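Local coordinates for protein N-terminal acetyltransferase B complex subunit MDM20 (Candida albicans, PDB 5K04) that probably serves as the non-catalytic auxiliary subunit of the NatB complex, which acetylates the N-termini of proteins, at residues S635-L640 with M688-N693. Numbering follows the deposited sequence.
Sequences SLYNYL and MNQLVN
Y637 reaches across from one helix and lies along L691 of the other, with CE1 of Y637 3.6 Å from CD2 of L691. The methyl meets the ring obliquely, and the tyrosine and leucine side chains run antiparallel, side by side. Swung anti to the backbone N (chi1 158°), the phenol leaves its helix flank and extends to the second helix, where OH of Y637 comes within 3.2 Å of CG of Q690. That methylene sits at the ring edge, near its plane, so the hydroxyl meets aliphatic carbon here. A bend at chi2 (56°) then turns the Q690 amide away from the contact, its plane almost perpendicular to the ring. L691 branches to two neighbours: CD2 serves Y637 and also approaches CB of L640 at 4.1 Å, while CD1 meets CD1 of L640 at 4.0 Å, the two leucines set roughly perpendicular. Y637, L640 and L691 are buried, and apolar packing of the ring and the leucine methyls makes up most of the contact, which hides a modest 204 Å². The segment axes run nearly parallel (9°) but stay 11.0 Å apart, a spacing filled by the Y637 ring and the two leucines. Helix 608-625 lies against both helices, I623 meeting Y637 and L620 meeting M688, and L644 also touches L691. Helices 630-643 and 686-695 thus pack side by side as near-parallel neighbours sharing a third helix, consistent with the all-helical, TPR-like solenoid expected of an MDM20/NAA25 subunit.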
ATOM      1  N   SER A 635      17.908  27.048 -32.281  1.00 57.78           N
ATOM      2  CA  SER A 635      16.504  26.688 -32.482  1.00 58.13           C
ATOM      3  C   SER A 635      15.822  26.396 -31.151  1.00 48.97           C
ATOM      4  O   SER A 635      14.789  26.989 -30.828  1.00 43.16           O
ATOM      5  CB  SER A 635      16.372  25.498 -33.433  1.00 51.60           C
ATOM      6  OG  SER A 635      17.091  24.384 -32.949  1.00 62.04           O
ATOM      7  N   LEU A 636      16.398  25.489 -30.359  1.00 47.23           N
ATOM      8  CA  LEU A 636      15.837  25.195 -29.042  1.00 45.30           C
ATOM      9  C   LEU A 636      15.762  26.448 -28.171  1.00 48.21           C
ATOM     10  O   LEU A 636      14.795  26.639 -27.420  1.00 34.70           O
ATOM     11  CB  LEU A 636      16.674  24.111 -28.368  1.00 41.19           C
ATOM     12  CG  LEU A 636      16.638  22.796 -29.154  1.00 47.83           C
ATOM     13  CD1 LEU A 636      17.623  21.784 -28.609  1.00 50.17           C
ATOM     14  CD2 LEU A 636      15.216  22.243 -29.153  1.00 40.32           C
ATOM     15  N   TYR A 637      16.762  27.329 -28.273  1.00 55.37           N
ATOM     16  CA  TYR A 637      16.769  28.502 -27.410  1.00 54.90           C
ATOM     17  C   TYR A 637      15.754  29.548 -27.861  1.00 49.19           C
ATOM     18  O   TYR A 637      15.173  30.244 -27.017  1.00 36.03           O
ATOM     19  CB  TYR A 637      18.174  29.098 -27.343  1.00 51.04           C
ATOM     20  CG  TYR A 637      18.189  30.544 -26.929  1.00 47.70           C
ATOM     21  CD1 TYR A 637      17.886  30.908 -25.626  1.00 47.23           C
ATOM     22  CD2 TYR A 637      18.481  31.550 -27.847  1.00 47.98           C
ATOM     23  CE1 TYR A 637      17.876  32.224 -25.240  1.00 50.09           C
ATOM     24  CE2 TYR A 637      18.479  32.889 -27.466  1.00 47.58           C
ATOM     25  CZ  TYR A 637      18.182  33.211 -26.155  1.00 45.61           C
ATOM     26  OH  TYR A 637      18.172  34.510 -25.724  1.00 38.92           O
ATOM     27  N   ASN A 638      15.538  29.672 -29.180  1.00 46.74           N
ATOM     28  CA  ASN A 638      14.544  30.613 -29.694  1.00 48.69           C
ATOM     29  C   ASN A 638      13.149  30.286 -29.165  1.00 50.18           C
ATOM     30  O   ASN A 638      12.374  31.191 -28.837  1.00 36.27           O
ATOM     31  CB  ASN A 638      14.536  30.608 -31.229  1.00 55.38           C
ATOM     32  CG  ASN A 638      15.608  31.521 -31.849  1.00 63.33           C
ATOM     33  OD1 ASN A 638      16.218  32.361 -31.181  1.00 56.09           O
ATOM     34  ND2 ASN A 638      15.827  31.352 -33.144  1.00 74.22           N
ATOM     35  N   TYR A 639      12.816  28.993 -29.064  1.00 49.26           N
ATOM     36  CA  TYR A 639      11.504  28.625 -28.546  1.00 44.92           C
ATOM     37  C   TYR A 639      11.348  29.043 -27.087  1.00 40.17           C
ATOM     38  O   TYR A 639      10.278  29.513 -26.683  1.00 33.61           O
ATOM     39  CB  TYR A 639      11.267  27.127 -28.720  1.00 37.05           C
ATOM     40  CG  TYR A 639       9.826  26.733 -28.449  1.00 48.49           C
ATOM     41  CD1 TYR A 639       9.399  26.391 -27.164  1.00 47.24           C
ATOM     42  CD2 TYR A 639       8.890  26.694 -29.481  1.00 47.52           C
ATOM     43  CE1 TYR A 639       8.076  26.031 -26.919  1.00 49.84           C
ATOM     44  CE2 TYR A 639       7.570  26.337 -29.249  1.00 47.95           C
ATOM     45  CZ  TYR A 639       7.163  26.011 -27.970  1.00 52.71           C
ATOM     46  OH  TYR A 639       5.853  25.651 -27.743  1.00 42.16           O
ATOM     47  N   LEU A 640      12.408  28.891 -26.283  1.00 52.98           N
ATOM     48  CA  LEU A 640      12.379  29.397 -24.908  1.00 50.35           C
ATOM     49  C   LEU A 640      12.213  30.914 -24.888  1.00 45.21           C
ATOM     50  O   LEU A 640      11.453  31.456 -24.081  1.00 33.94           O
ATOM     51  CB  LEU A 640      13.657  28.993 -24.164  1.00 42.57           C
ATOM     52  CG  LEU A 640      13.846  27.507 -23.816  1.00 43.81           C
ATOM     53  CD1 LEU A 640      15.328  27.145 -23.747  1.00 43.80           C
ATOM     54  CD2 LEU A 640      13.186  27.168 -22.487  1.00 41.68           C
ATOM     55  N   MET A 688      21.591  31.831 -21.693  1.00 57.16           N
ATOM     56  CA  MET A 688      21.033  31.556 -20.368  1.00 55.56           C
ATOM     57  C   MET A 688      20.852  32.839 -19.560  1.00 58.41           C
ATOM     58  O   MET A 688      19.844  33.001 -18.857  1.00 44.35           O
ATOM     59  CB  MET A 688      21.917  30.573 -19.605  1.00 49.22           C
ATOM     60  CG  MET A 688      21.906  29.167 -20.174  1.00 53.80           C
ATOM     61  SD  MET A 688      20.273  28.491 -20.383  1.00 35.29           S
ATOM     62  CE  MET A 688      19.856  28.457 -18.678  1.00 44.23           C
ATOM     63  N   ASN A 689      21.819  33.762 -19.641  1.00 61.61           N
ATOM     64  CA  ASN A 689      21.660  35.048 -18.968  1.00 56.05           C
ATOM     65  C   ASN A 689      20.463  35.812 -19.511  1.00 52.41           C
ATOM     66  O   ASN A 689      19.827  36.575 -18.778  1.00 40.22           O
ATOM     67  CB  ASN A 689      22.925  35.883 -19.104  1.00 57.64           C
ATOM     68  CG  ASN A 689      24.057  35.350 -18.262  1.00 73.50           C
ATOM     69  OD1 ASN A 689      23.831  34.771 -17.197  1.00 68.97           O
ATOM     70  ND2 ASN A 689      25.290  35.527 -18.739  1.00 87.27           N
ATOM     71  N   GLN A 690      20.124  35.606 -20.783  1.00 57.35           N
ATOM     72  CA  GLN A 690      18.939  36.250 -21.330  1.00 54.86           C
ATOM     73  C   GLN A 690      17.663  35.596 -20.809  1.00 53.59           C
ATOM     74  O   GLN A 690      16.661  36.284 -20.569  1.00 49.32           O
ATOM     75  CB  GLN A 690      18.997  36.229 -22.858  1.00 61.49           C
ATOM     76  CG  GLN A 690      17.793  36.842 -23.556  1.00 64.01           C
ATOM     77  CD  GLN A 690      17.513  38.269 -23.131  1.00 65.48           C
ATOM     78  OE1 GLN A 690      18.391  38.968 -22.620  1.00 63.49           O
ATOM     79  NE2 GLN A 690      16.278  38.709 -23.345  1.00 70.73           N
ATOM     80  N   LEU A 691      17.678  34.271 -20.609  1.00 48.65           N
ATOM     81  CA  LEU A 691      16.527  33.625 -19.984  1.00 49.50           C
ATOM     82  C   LEU A 691      16.375  34.072 -18.535  1.00 49.61           C
ATOM     83  O   LEU A 691      15.255  34.311 -18.068  1.00 36.38           O
ATOM     84  CB  LEU A 691      16.645  32.104 -20.061  1.00 45.17           C
ATOM     85  CG  LEU A 691      16.790  31.476 -21.444  1.00 45.16           C
ATOM     86  CD1 LEU A 691      16.784  29.938 -21.354  1.00 41.15           C
ATOM     87  CD2 LEU A 691      15.704  31.995 -22.369  1.00 44.38           C
ATOM     88  N   VAL A 692      17.494  34.191 -17.808  1.00 54.26           N
ATOM     89  CA  VAL A 692      17.437  34.755 -16.460  1.00 52.99           C
ATOM     90  C   VAL A 692      16.833  36.150 -16.506  1.00 51.95           C
ATOM     91  O   VAL A 692      16.024  36.523 -15.646  1.00 37.80           O
ATOM     92  CB  VAL A 692      18.838  34.754 -15.815  1.00 51.36           C
ATOM     93  CG1 VAL A 692      18.848  35.574 -14.523  1.00 38.33           C
ATOM     94  CG2 VAL A 692      19.291  33.328 -15.537  1.00 46.55           C
ATOM     95  N   ASN A 693      17.184  36.929 -17.535  1.00 56.92           N
ATOM     96  CA  ASN A 693      16.623  38.269 -17.681  1.00 58.31           C
ATOM     97  C   ASN A 693      15.135  38.218 -17.998  1.00 52.63           C
ATOM     98  O   ASN A 693      14.358  39.030 -17.483  1.00 43.59           O
ATOM     99  CB  ASN A 693      17.365  39.045 -18.769  1.00 56.47           C
ATOM    100  CG  ASN A 693      18.679  39.631 -18.276  1.00 67.34           C
ATOM    101  OD1 ASN A 693      18.849  39.926 -17.084  1.00 57.68           O
ATOM    102  ND2 ASN A 693      19.623  39.804 -19.201  1.00 79.73           N
TER